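Side-chain contacts in kojibiose phosphorylase (Gut metagenome, PDB 6W0P), which belongs to glycoside hydrolase family 65, carbohydrate-active enzymes that join an N-terminal beta domain to a helical catalytic domain and a small C-terminal domain: residues L117-G122 / G313-L318; D146-E151 / Q290-H295; T252-K257 / L271-E276; P358-L361 / E366-K369. One frame throughout, in Å; residues are numbered along the deposited sequence.

Interaction 1 (L117-G122 / G313-L318); sequences LDLRSG and GIRYCL
Asp118 OD1 is gripped twice by Arg120, in the turn that carries Leu119 to Tyr316 of the facing helix. The backbone N of Arg120 meets OD1 of Asp118 at 3.1 Å on the anti side, closing an Asx turn, while Arg120 NE takes the syn lone pair of Asp118 OD1 at 2.8 Å. A side-on salt bridge is completed by Arg120 NH2, which lies 2.7 Å from Asp118 OD2, with the carboxylate at the guanidinium edge and close to its plane. The carbonyl O of Asp118 adds a further tie by accepting from both Ser121 N and Gly122 N. Leu119 carries the packing on the helix. Its CG stands beside the backbone N (chi1 -58°), and the two methyls divide the work: CD1 of Leu119 presses on the helix backbone, 3.8 Å from Tyr316 N, and CD2 of Leu119 approaches the ring obliquely, 4.1 Å from Tyr316 CD1. Leu117 comes to the edge of the same ring, its CD2 4.1 Å from Tyr316 CE1. Both leucines run across the tyrosine at roughly a right angle. The polar ends lead off to other partners: Tyr316 OH bonds to Ile32 O, and Arg315 sends its guanidinium to Asp301 and the carbonyl of Pro13. The contact joins the end of strand 109-118 and the turn after it to helix 308-324. Between the two segments it is van der Waals packing without directional bonds; Leu119 probably owes its placing to its own turn, together with backbone bonding to Tyr14 and the bond from its O to Tyr297 OH.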
loop_
_atom_site.group_PDB
_atom_site.type_symbol
_atom_site.label_atom_id
_atom_site.label_comp_id
_atom_site.label_asym_id
_atom_site.label_seq_id
_atom_site.Cartn_x
_atom_site.Cartn_y
_atom_site.Cartn_z
ATOM N N LEU A 117 0.929 -4.909 -42.987
ATOM C CA LEU A 117 1.149 -6.213 -42.318
ATOM C C LEU A 117 0.322 -7.221 -43.115
ATOM O O LEU A 117 -0.899 -7.022 -43.246
ATOM C CB LEU A 117 0.744 -6.108 -40.848
ATOM C CG LEU A 117 0.704 -7.433 -40.076
ATOM C CD1 LEU A 117 2.087 -8.034 -39.956
ATOM C CD2 LEU A 117 0.108 -7.253 -38.695
ATOM N N ASP A 118 0.958 -8.227 -43.701
ATOM C CA ASP A 118 0.223 -9.277 -44.452
ATOM C C ASP A 118 -0.108 -10.424 -43.491
ATOM O O ASP A 118 0.796 -11.135 -43.064
ATOM C CB ASP A 118 1.016 -9.742 -45.670
ATOM C CG ASP A 118 0.140 -10.459 -46.670
ATOM O OD1 ASP A 118 -0.722 -11.237 -46.210
ATOM O OD2 ASP A 118 0.315 -10.200 -47.902
ATOM N N LEU A 119 -1.380 -10.614 -43.179
ATOM C CA LEU A 119 -1.801 -11.615 -42.166
ATOM C C LEU A 119 -1.588 -13.051 -42.684
ATOM O O LEU A 119 -1.686 -13.963 -41.856
ATOM C CB LEU A 119 -3.252 -11.369 -41.784
ATOM C CG LEU A 119 -3.595 -9.989 -41.228
ATOM C CD1 LEU A 119 -5.084 -9.912 -40.994
ATOM C CD2 LEU A 119 -2.834 -9.678 -39.932
ATOM N N ARG A 120 -1.209 -13.256 -43.953
ATOM C CA ARG A 120 -1.004 -14.626 -44.506
ATOM C C ARG A 120 0.469 -15.040 -44.455
ATOM O O ARG A 120 0.734 -16.232 -44.684
ATOM C CB ARG A 120 -1.538 -14.713 -45.935
ATOM C CG ARG A 120 -2.960 -14.199 -46.075
ATOM C CD ARG A 120 -3.278 -13.811 -47.500
ATOM N NE ARG A 120 -2.492 -12.648 -47.876
ATOM C CZ ARG A 120 -2.667 -11.984 -49.020
ATOM N NH1 ARG A 120 -3.596 -12.383 -49.876
ATOM N NH2 ARG A 120 -1.928 -10.923 -49.299
ATOM N N SER A 121 1.392 -14.110 -44.180
ATOM C CA SER A 121 2.860 -14.353 -44.250
ATOM C C SER A 121 3.587 -13.773 -43.032
ATOM O O SER A 121 4.656 -14.294 -42.666
ATOM C CB SER A 121 3.440 -13.797 -45.530
ATOM O OG SER A 121 3.387 -12.375 -45.563
ATOM N N GLY A 122 3.026 -12.763 -42.392
ATOM C CA GLY A 122 3.728 -12.023 -41.344
ATOM C C GLY A 122 4.747 -11.105 -41.991
ATOM O O GLY A 122 5.651 -10.695 -41.298
ATOM N N GLY A 313 -10.835 -7.701 -38.431
ATOM C CA GLY A 313 -10.574 -7.789 -36.983
ATOM C C GLY A 313 -10.315 -9.219 -36.562
ATOM O O GLY A 313 -9.206 -9.499 -35.987
ATOM N N ILE A 314 -11.263 -10.125 -36.813
ATOM C CA ILE A 314 -11.100 -11.518 -36.312
ATOM C C ILE A 314 -9.804 -12.126 -36.877
ATOM O O ILE A 314 -9.127 -12.878 -36.147
ATOM C CB ILE A 314 -12.317 -12.415 -36.595
ATOM C CG1 ILE A 314 -12.204 -13.704 -35.792
ATOM C CG2 ILE A 314 -12.511 -12.706 -38.079
ATOM C CD1 ILE A 314 -11.950 -13.483 -34.327
ATOM N N ARG A 315 -9.474 -11.859 -38.134
ATOM C CA ARG A 315 -8.283 -12.490 -38.746
ATOM C C ARG A 315 -7.038 -11.835 -38.141
ATOM O O ARG A 315 -6.063 -12.546 -37.850
ATOM C CB ARG A 315 -8.370 -12.438 -40.271
ATOM C CG ARG A 315 -7.423 -13.444 -40.900
ATOM C CD ARG A 315 -7.602 -13.521 -42.391
ATOM N NE ARG A 315 -8.668 -14.432 -42.750
ATOM C CZ ARG A 315 -9.722 -14.145 -43.504
ATOM N NH1 ARG A 315 -9.919 -12.916 -43.973
ATOM N NH2 ARG A 315 -10.589 -15.111 -43.763
ATOM N N TYR A 316 -7.114 -10.540 -37.840
ATOM C CA TYR A 316 -6.016 -9.862 -37.122
ATOM C C TYR A 316 -5.820 -10.566 -35.772
ATOM O O TYR A 316 -4.650 -10.872 -35.410
ATOM C CB TYR A 316 -6.276 -8.353 -36.994
ATOM C CG TYR A 316 -5.213 -7.655 -36.193
ATOM C CD1 TYR A 316 -3.968 -7.380 -36.734
ATOM C CD2 TYR A 316 -5.426 -7.338 -34.868
ATOM C CE1 TYR A 316 -2.974 -6.777 -35.983
ATOM C CE2 TYR A 316 -4.456 -6.710 -34.111
ATOM C CZ TYR A 316 -3.218 -6.440 -34.664
ATOM O OH TYR A 316 -2.263 -5.861 -33.888
ATOM N N CYS A 317 -6.913 -10.763 -35.017
ATOM C CA CYS A 317 -6.898 -11.412 -33.671
ATOM C C CYS A 317 -6.294 -12.823 -33.767
ATOM O O CYS A 317 -5.389 -13.136 -32.981
ATOM C CB CYS A 317 -8.294 -11.486 -33.053
ATOM S SG CYS A 317 -8.963 -9.867 -32.588
ATOM N N LEU A 318 -6.737 -13.645 -34.714
ATOM C CA LEU A 318 -6.159 -14.997 -34.912
ATOM C C LEU A 318 -4.647 -14.865 -35.212
ATOM O O LEU A 318 -3.850 -15.658 -34.657
ATOM C CB LEU A 318 -6.905 -15.755 -36.014
ATOM C CG LEU A 318 -8.394 -15.978 -35.743
ATOM C CD1 LEU A 318 -8.997 -16.940 -36.751
ATOM C CD2 LEU A 318 -8.639 -16.485 -34.329
#

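Interaction 2 (D146-E151 / Q290-H295); sequences DMSDCE and QKFFNH
Three successive torsions of like sign (chi1 -60°, chi2 -59°, chi3 -70°) curl Met147 over the ring of Phe292, the bends at chi2 and chi3 carrying the methyl back toward both phenylalanines. Met147 CB sits over the centre of the Phe292 face, 3.4 Å from Phe292 CG, a close CH-pi contact. The far end of the chain returns to the same ring, with Met147 CE 3.6 Å from Phe292 CE1. Phe293 receives the middle of the side chain: Met147 CG lies 3.7 Å from its CE2. Between these carbons, Met147 SD stands obliquely to both rings, about equally distant from the two, in a double Met-aromatic contact. Phe292 also puts CD1 over the centre of the Phe293 face, so the two rings and the methionine interlock. The loop bearing Met147 is shaped by Asp146 OD1, which accepts from Ser148 N at 3.2 Å through its anti lone pair and from Asp149 N at 3.1 Å from above the carboxylate plane. Lys288 draws on OD2 of Asp146 and of Asp149, and Asn289 OD1 holds Met147 N. This is an Asx turn in the connection between antiparallel strands 135-145 and 152-161, docked by a Met-aromatic cluster on helix 282-300, consistent with the helical linker that follows the beta domain in this family.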
loop_
_atom_site.group_PDB
_atom_site.type_symbol
_atom_site.label_atom_id
_atom_site.label_comp_id
_atom_site.label_asym_id
_atom_site.label_seq_id
_atom_site.Cartn_x
_atom_site.Cartn_y
_atom_site.Cartn_z
ATOM N N ASP A 146 10.987 -15.542 -38.509
ATOM C CA ASP A 146 10.818 -16.942 -38.991
ATOM C C ASP A 146 9.908 -17.673 -38.003
ATOM O O ASP A 146 10.263 -17.714 -36.829
ATOM C CB ASP A 146 12.167 -17.648 -39.123
ATOM C CG ASP A 146 12.146 -18.906 -39.970
ATOM O OD1 ASP A 146 11.212 -19.736 -39.813
ATOM O OD2 ASP A 146 13.092 -19.069 -40.772
ATOM N N MET A 147 8.770 -18.195 -38.444
ATOM C CA MET A 147 7.761 -18.779 -37.512
ATOM C C MET A 147 8.129 -20.214 -37.130
ATOM O O MET A 147 7.623 -20.634 -36.089
ATOM C CB MET A 147 6.354 -18.775 -38.107
ATOM C CG MET A 147 5.878 -17.389 -38.425
ATOM S SD MET A 147 5.840 -16.271 -37.007
ATOM C CE MET A 147 4.488 -16.986 -36.081
ATOM N N SER A 148 8.978 -20.908 -37.901
ATOM C CA SER A 148 9.441 -22.304 -37.628
ATOM C C SER A 148 10.809 -22.299 -36.920
ATOM O O SER A 148 10.898 -22.842 -35.806
ATOM C CB SER A 148 9.487 -23.124 -38.895
ATOM O OG SER A 148 8.502 -22.662 -39.814
ATOM N N ASP A 149 11.845 -21.738 -37.548
ATOM C CA ASP A 149 13.208 -21.617 -36.955
ATOM C C ASP A 149 13.294 -20.256 -36.275
ATOM O O ASP A 149 13.823 -19.327 -36.900
ATOM C CB ASP A 149 14.304 -21.813 -38.009
ATOM C CG ASP A 149 14.243 -23.175 -38.679
ATOM O OD1 ASP A 149 14.481 -24.159 -37.968
ATOM O OD2 ASP A 149 13.926 -23.236 -39.900
ATOM N N CYS A 150 12.765 -20.144 -35.055
ATOM C CA CYS A 150 12.284 -18.863 -34.461
ATOM C C CYS A 150 13.450 -18.000 -33.968
ATOM O O CYS A 150 13.217 -16.809 -33.670
ATOM C CB CYS A 150 11.281 -19.124 -33.349
ATOM S SG CYS A 150 9.894 -20.152 -33.899
ATOM N N GLU A 151 14.663 -18.562 -33.957
ATOM C CA GLU A 151 15.932 -17.856 -33.651
ATOM C C GLU A 151 16.247 -16.838 -34.750
ATOM O O GLU A 151 17.028 -15.914 -34.460
ATOM C CB GLU A 151 17.079 -18.854 -33.515
ATOM C CG GLU A 151 16.801 -19.967 -32.517
ATOM C CD GLU A 151 16.208 -21.240 -33.110
ATOM O OE1 GLU A 151 15.767 -21.246 -34.314
ATOM O OE2 GLU A 151 16.165 -22.232 -32.362
ATOM N N GLN A 290 4.608 -18.176 -45.029
ATOM C CA GLN A 290 3.224 -18.344 -45.526
ATOM C C GLN A 290 2.807 -19.809 -45.341
ATOM O O GLN A 290 1.649 -20.024 -44.992
ATOM C CB GLN A 290 3.099 -17.873 -46.976
ATOM C CG GLN A 290 1.694 -18.001 -47.550
ATOM C CD GLN A 290 1.340 -16.783 -48.364
ATOM O OE1 GLN A 290 2.146 -15.851 -48.513
ATOM N NE2 GLN A 290 0.129 -16.786 -48.897
ATOM N N LYS A 291 3.715 -20.764 -45.568
ATOM C CA LYS A 291 3.467 -22.220 -45.390
ATOM C C LYS A 291 3.061 -22.468 -43.928
ATOM O O LYS A 291 2.102 -23.210 -43.705
ATOM C CB LYS A 291 4.698 -23.037 -45.789
ATOM C CG LYS A 291 4.413 -24.414 -46.372
ATOM C CD LYS A 291 5.583 -25.360 -46.195
ATOM C CE LYS A 291 5.674 -25.942 -44.794
ATOM N NZ LYS A 291 5.110 -27.318 -44.738
ATOM N N PHE A 292 3.742 -21.833 -42.967
ATOM C CA PHE A 292 3.396 -21.910 -41.523
ATOM C C PHE A 292 2.007 -21.311 -41.260
ATOM O O PHE A 292 1.221 -21.963 -40.569
ATOM C CB PHE A 292 4.437 -21.183 -40.683
ATOM C CG PHE A 292 4.095 -21.075 -39.222
ATOM C CD1 PHE A 292 3.224 -20.092 -38.769
ATOM C CD2 PHE A 292 4.670 -21.933 -38.301
ATOM C CE1 PHE A 292 2.943 -19.973 -37.419
ATOM C CE2 PHE A 292 4.386 -21.805 -36.951
ATOM C CZ PHE A 292 3.530 -20.823 -36.512
ATOM N N PHE A 293 1.694 -20.114 -41.772
ATOM C CA PHE A 293 0.379 -19.470 -41.513
ATOM C C PHE A 293 -0.757 -20.231 -42.218
ATOM O O PHE A 293 -1.882 -20.257 -41.648
ATOM C CB PHE A 293 0.408 -17.990 -41.887
ATOM C CG PHE A 293 1.081 -17.132 -40.850
ATOM C CD1 PHE A 293 0.435 -16.847 -39.658
ATOM C CD2 PHE A 293 2.348 -16.617 -41.071
ATOM C CE1 PHE A 293 1.039 -16.047 -38.704
ATOM C CE2 PHE A 293 2.960 -15.837 -40.115
ATOM C CZ PHE A 293 2.314 -15.569 -38.927
ATOM N N ASN A 294 -0.528 -20.775 -43.420
ATOM C CA ASN A 294 -1.565 -21.522 -44.178
ATOM C C ASN A 294 -2.063 -22.680 -43.303
ATOM O O ASN A 294 -3.265 -22.869 -43.209
ATOM C CB ASN A 294 -1.072 -22.083 -45.510
ATOM C CG ASN A 294 -0.872 -21.039 -46.589
ATOM O OD1 ASN A 294 -1.354 -19.908 -46.491
ATOM N ND2 ASN A 294 -0.137 -21.410 -47.625
ATOM N N HIS A 295 -1.144 -23.424 -42.685
ATOM C CA HIS A 295 -1.455 -24.541 -41.756
ATOM C C HIS A 295 -2.379 -24.026 -40.641
ATOM O O HIS A 295 -3.430 -24.659 -40.429
ATOM C CB HIS A 295 -0.153 -25.177 -41.250
ATOM C CG HIS A 295 -0.358 -26.172 -40.164
ATOM N ND1 HIS A 295 -0.657 -27.505 -40.425
ATOM C CD2 HIS A 295 -0.339 -26.031 -38.821
ATOM C CE1 HIS A 295 -0.773 -28.148 -39.278
ATOM N NE2 HIS A 295 -0.601 -27.261 -38.282
#

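Interaction 3 (T252-K257 / L271-E276); sequences TNIIDK and LTKLKE
Thr252 leans from its strand onto the backbone of the helix between Lys273 and Leu274. Its CB is already close, 4.1 Å from Leu274 N. From there the side chain forks. With OG1 set beside the strand's own backbone N (chi1 -65°), the hydroxyl of Thr252 comes within 3.5 Å of Leu274 CA; it is near Leu274 N as well, but the angle is too poor for a hydrogen bond, and the hydroxyl bonds instead to Asn152 OD1 on the neighbouring strand. The other branch, Thr252 CG2, runs toward the preceding helix residue and rests 4.1 Å from Lys273 CB, the two side chains crossing at about a right angle. Leu274 answers from the helix: its CB lies 3.9 Å from Thr252 OG1, and its CD1 reaches on to the strand backbone, 4.1 Å from Thr252 N. Further along the strand, Ile254 touches the aliphatic part of Lys273, CD1 of Ile254 to CD of Lys273 at 4.3 Å. The ammonium of Lys273 leads away from the strand and forms a long, weak ion pair with Glu151. The axes of 252-256 and 271-276 run roughly antiparallel (153°), 8.3 Å apart at the closest; helix 263-277 packs on strand 245-256, and Leu274 spreads the packing to Val214 on the adjoining strand. With its bond to Asn152 made within the sheet, the hydroxyl can lie against the helix backbone without a bond to it; the rest of the contact is van der Waals packing of aliphatic groups.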
loop_
_atom_site.group_PDB
_atom_site.type_symbol
_atom_site.label_atom_id
_atom_site.label_comp_id
_atom_site.label_asym_id
_atom_site.label_seq_id
_atom_site.Cartn_x
_atom_site.Cartn_y
_atom_site.Cartn_z
ATOM N N THR A 252 20.338 -14.016 -36.556
ATOM C CA THR A 252 20.130 -15.156 -35.631
ATOM C C THR A 252 20.444 -14.678 -34.209
ATOM O O THR A 252 21.465 -14.040 -34.019
ATOM C CB THR A 252 20.919 -16.391 -36.068
ATOM O OG1 THR A 252 20.380 -16.811 -37.322
ATOM C CG2 THR A 252 20.830 -17.516 -35.064
ATOM N N ASN A 253 19.510 -14.899 -33.280
ATOM C CA ASN A 253 19.626 -14.552 -31.846
ATOM C C ASN A 253 19.548 -15.873 -31.088
ATOM O O ASN A 253 18.528 -16.599 -31.266
ATOM C CB ASN A 253 18.560 -13.530 -31.452
ATOM C CG ASN A 253 18.732 -12.216 -32.181
ATOM O OD1 ASN A 253 19.766 -11.566 -32.060
ATOM N ND2 ASN A 253 17.746 -11.810 -32.945
ATOM N N ILE A 254 20.606 -16.221 -30.347
ATOM C CA ILE A 254 20.638 -17.446 -29.498
ATOM C C ILE A 254 20.668 -16.995 -28.037
ATOM O O ILE A 254 21.632 -16.296 -27.643
ATOM C CB ILE A 254 21.817 -18.375 -29.845
ATOM C CG1 ILE A 254 21.880 -18.708 -31.334
ATOM C CG2 ILE A 254 21.732 -19.641 -29.005
ATOM C CD1 ILE A 254 20.683 -19.510 -31.846
ATOM N N ILE A 255 19.664 -17.402 -27.266
ATOM C CA ILE A 255 19.502 -16.982 -25.848
ATOM C C ILE A 255 19.798 -18.185 -24.954
ATOM O O ILE A 255 19.597 -19.324 -25.406
ATOM C CB ILE A 255 18.094 -16.404 -25.586
ATOM C CG1 ILE A 255 17.002 -17.468 -25.697
ATOM C CG2 ILE A 255 17.822 -15.236 -26.507
ATOM C CD1 ILE A 255 15.647 -16.991 -25.249
ATOM N N ASP A 256 20.284 -17.922 -23.741
ATOM C CA ASP A 256 20.363 -18.925 -22.652
ATOM C C ASP A 256 19.626 -18.346 -21.439
ATOM O O ASP A 256 20.215 -17.502 -20.719
ATOM C CB ASP A 256 21.809 -19.308 -22.325
ATOM C CG ASP A 256 21.902 -20.307 -21.187
ATOM O OD1 ASP A 256 20.894 -21.000 -20.932
ATOM O OD2 ASP A 256 22.966 -20.364 -20.553
ATOM N N LYS A 257 18.385 -18.783 -21.226
ATOM C CA LYS A 257 17.520 -18.296 -20.126
ATOM C C LYS A 257 18.017 -18.848 -18.779
ATOM O O LYS A 257 17.666 -18.249 -17.764
ATOM C CB LYS A 257 16.058 -18.655 -20.418
ATOM C CG LYS A 257 15.452 -17.943 -21.624
ATOM C CD LYS A 257 13.958 -18.138 -21.762
ATOM C CE LYS A 257 13.580 -19.469 -22.380
ATOM N NZ LYS A 257 12.215 -19.891 -21.977
ATOM N N LEU A 271 26.258 -18.765 -35.449
ATOM C CA LEU A 271 26.917 -18.600 -36.772
ATOM C C LEU A 271 26.504 -19.710 -37.736
ATOM O O LEU A 271 26.347 -19.397 -38.933
ATOM C CB LEU A 271 28.433 -18.576 -36.582
ATOM C CG LEU A 271 28.977 -17.300 -35.961
ATOM C CD1 LEU A 271 30.495 -17.261 -36.073
ATOM C CD2 LEU A 271 28.356 -16.077 -36.610
ATOM N N THR A 272 26.369 -20.948 -37.248
ATOM C CA THR A 272 25.940 -22.125 -38.057
ATOM C C THR A 272 24.527 -21.878 -38.606
ATOM O O THR A 272 24.322 -22.047 -39.833
ATOM C CB THR A 272 26.032 -23.429 -37.255
ATOM O OG1 THR A 272 27.350 -23.522 -36.708
ATOM C CG2 THR A 272 25.742 -24.652 -38.095
ATOM N N LYS A 273 23.581 -21.455 -37.760
ATOM C CA LYS A 273 22.180 -21.201 -38.200
ATOM C C LYS A 273 22.128 -19.955 -39.097
ATOM O O LYS A 273 21.461 -20.006 -40.136
ATOM C CB LYS A 273 21.258 -21.100 -36.979
ATOM C CG LYS A 273 20.752 -22.440 -36.454
ATOM C CD LYS A 273 20.451 -22.404 -34.975
ATOM C CE LYS A 273 20.161 -23.763 -34.376
ATOM N NZ LYS A 273 18.711 -23.948 -34.192
ATOM N N LEU A 274 22.819 -18.869 -38.733
ATOM C CA LEU A 274 22.895 -17.657 -39.591
ATOM C C LEU A 274 23.309 -18.067 -41.010
ATOM O O LEU A 274 22.624 -17.661 -41.975
ATOM C CB LEU A 274 23.908 -16.672 -39.003
ATOM C CG LEU A 274 24.034 -15.358 -39.776
ATOM C CD1 LEU A 274 22.711 -14.596 -39.787
ATOM C CD2 LEU A 274 25.155 -14.500 -39.214
ATOM N N LYS A 275 24.368 -18.879 -41.106
ATOM C CA LYS A 275 24.951 -19.404 -42.372
ATOM C C LYS A 275 23.883 -20.196 -43.139
ATOM O O LYS A 275 23.626 -19.851 -44.314
ATOM C CB LYS A 275 26.213 -20.230 -42.061
ATOM C CG LYS A 275 26.863 -20.939 -43.239
ATOM C CD LYS A 275 27.159 -20.019 -44.412
ATOM C CE LYS A 275 27.952 -20.694 -45.515
ATOM N NZ LYS A 275 27.813 -19.963 -46.797
ATOM N N GLU A 276 23.259 -21.194 -42.506
ATOM C CA GLU A 276 22.179 -22.011 -43.138
ATOM C C GLU A 276 21.100 -21.059 -43.673
ATOM O O GLU A 276 20.715 -21.214 -44.845
ATOM C CB GLU A 276 21.600 -23.043 -42.162
ATOM C CG GLU A 276 22.269 -24.418 -42.248
ATOM C CD GLU A 276 22.591 -25.127 -40.929
ATOM O OE1 GLU A 276 23.474 -26.024 -40.949
ATOM O OE2 GLU A 276 21.971 -24.791 -39.872
#

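Interaction 4 (P358-L361 / E366-K369); sequences PFYL and EAAK
Leu361 and Ala368 make the tightest meeting between the two helices, Leu361 CD2 standing 3.7 Å from Ala368 CB. The leucine's CB points away from its neighbour, but chi1 of -79° swings the branch round so that one methyl returns to the alanine. Tyr360 fills the next place with two of its atoms: its CB lies 3.9 Å from Ala368 N, and its CD1 is 3.8 Å from Ala367 CB, which comes obliquely to the ring. Phe359, one residue back, lays CD2 over the centre of the same tyrosine ring. Short alanine side chains let the backbones draw near, with Tyr360 CA and Ala368 CA only 5.0 Å apart. Helices 351-361 and 365-376 follow each other in the chain across a very short link, in keeping with the (alpha/alpha)6 barrel known for this family's catalytic domain. The tyrosine ring leads away from the alanines toward its hydroxyl, which bonds to Met321 O of helix 308-324. On the far side of helix 365-376 the character changes: Glu366 and Lys369 both point away from the tyrosine and leucine, Glu366 exposed to solvent and Lys369, partly exposed, in a salt bridge with Asp436.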
loop_
_atom_site.group_PDB
_atom_site.type_symbol
_atom_site.label_atom_id
_atom_site.label_comp_id
_atom_site.label_asym_id
_atom_site.label_seq_id
_atom_site.Cartn_x
_atom_site.Cartn_y
_atom_site.Cartn_z
ATOM N N PRO A 358 -8.316 -21.848 -24.297
ATOM C CA PRO A 358 -9.242 -22.570 -25.171
ATOM C C PRO A 358 -8.949 -22.469 -26.675
ATOM O O PRO A 358 -9.096 -23.435 -27.380
ATOM C CB PRO A 358 -10.573 -21.890 -24.851
ATOM C CG PRO A 358 -10.430 -21.493 -23.407
ATOM C CD PRO A 358 -9.019 -20.973 -23.341
ATOM N N PHE A 359 -8.517 -21.308 -27.156
ATOM C CA PHE A 359 -8.121 -21.178 -28.582
ATOM C C PHE A 359 -7.079 -22.269 -28.896
ATOM O O PHE A 359 -7.173 -22.928 -29.954
ATOM C CB PHE A 359 -7.601 -19.777 -28.903
ATOM C CG PHE A 359 -6.995 -19.694 -30.276
ATOM C CD1 PHE A 359 -7.796 -19.526 -31.394
ATOM C CD2 PHE A 359 -5.630 -19.827 -30.459
ATOM C CE1 PHE A 359 -7.241 -19.497 -32.665
ATOM C CE2 PHE A 359 -5.069 -19.772 -31.729
ATOM C CZ PHE A 359 -5.877 -19.609 -32.826
ATOM N N TYR A 360 -6.091 -22.454 -28.018
ATOM C CA TYR A 360 -4.963 -23.404 -28.257
ATOM C C TYR A 360 -5.454 -24.856 -28.135
ATOM O O TYR A 360 -4.972 -25.693 -28.893
ATOM C CB TYR A 360 -3.749 -23.071 -27.380
ATOM C CG TYR A 360 -3.228 -21.679 -27.643
ATOM C CD1 TYR A 360 -2.455 -21.395 -28.761
ATOM C CD2 TYR A 360 -3.516 -20.636 -26.774
ATOM C CE1 TYR A 360 -2.002 -20.109 -29.018
ATOM C CE2 TYR A 360 -3.078 -19.344 -27.020
ATOM C CZ TYR A 360 -2.317 -19.077 -28.147
ATOM O OH TYR A 360 -1.888 -17.792 -28.382
ATOM N N LEU A 361 -6.387 -25.133 -27.224
ATOM C CA LEU A 361 -6.952 -26.486 -26.988
ATOM C C LEU A 361 -7.587 -27.009 -28.278
ATOM O O LEU A 361 -7.496 -28.204 -28.515
ATOM C CB LEU A 361 -7.977 -26.432 -25.856
ATOM C CG LEU A 361 -7.394 -26.396 -24.448
ATOM C CD1 LEU A 361 -8.478 -26.085 -23.430
ATOM C CD2 LEU A 361 -6.668 -27.690 -24.094
ATOM N N GLU A 366 0.102 -29.105 -28.640
ATOM C CA GLU A 366 1.477 -28.859 -28.138
ATOM C C GLU A 366 1.527 -27.449 -27.523
ATOM O O GLU A 366 2.157 -27.271 -26.470
ATOM C CB GLU A 366 2.458 -29.081 -29.294
ATOM C CG GLU A 366 3.923 -29.146 -28.881
ATOM C CD GLU A 366 4.319 -30.263 -27.913
ATOM O OE1 GLU A 366 3.532 -31.239 -27.722
ATOM O OE2 GLU A 366 5.440 -30.157 -27.345
ATOM N N ALA A 367 0.856 -26.474 -28.132
ATOM C CA ALA A 367 0.730 -25.120 -27.561
ATOM C C ALA A 367 -0.073 -25.186 -26.254
ATOM O O ALA A 367 0.431 -24.658 -25.241
ATOM C CB ALA A 367 0.124 -24.180 -28.569
ATOM N N ALA A 368 -1.245 -25.828 -26.247
ATOM C CA ALA A 368 -2.084 -25.988 -25.030
ATOM C C ALA A 368 -1.254 -26.641 -23.916
ATOM O O ALA A 368 -1.222 -26.116 -22.801
ATOM C CB ALA A 368 -3.319 -26.802 -25.326
ATOM N N LYS A 369 -0.599 -27.760 -24.208
ATOM C CA LYS A 369 0.207 -28.513 -23.205
ATOM C C LYS A 369 1.383 -27.649 -22.715
ATOM O O LYS A 369 1.662 -27.679 -21.509
ATOM C CB LYS A 369 0.668 -29.851 -23.794
ATOM C CG LYS A 369 1.732 -30.595 -22.998
ATOM C CD LYS A 369 1.623 -32.122 -23.045
ATOM C CE LYS A 369 2.611 -32.788 -23.989
ATOM N NZ LYS A 369 2.216 -34.192 -24.287
#

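Overall arrangement
Interactions 1 and 3 both reach the large antiparallel sheet, while interaction 2 sets a loop between two of its strands on helix 282-300. Interactions 1 and 2 touch where the bend at Arg120 and Ser121 packs on Phe293; interactions 2 and 3 are stitched by Glu151 O to Asn253 N, a probable hydrogen bond. Interaction 4 lies wholly among catalytic-domain helices, nearest the chain centre, and meets interaction 1 through Leu318 and Phe359. Interactions 1, 3 and 4 are buried, interaction 2 only partly. Chemistry follows place: leucine on tyrosine where sheet meets helix, methionine on aromatics at the loop, a threonine between aliphatic side chains farther out, and alanines where two helices pack closely.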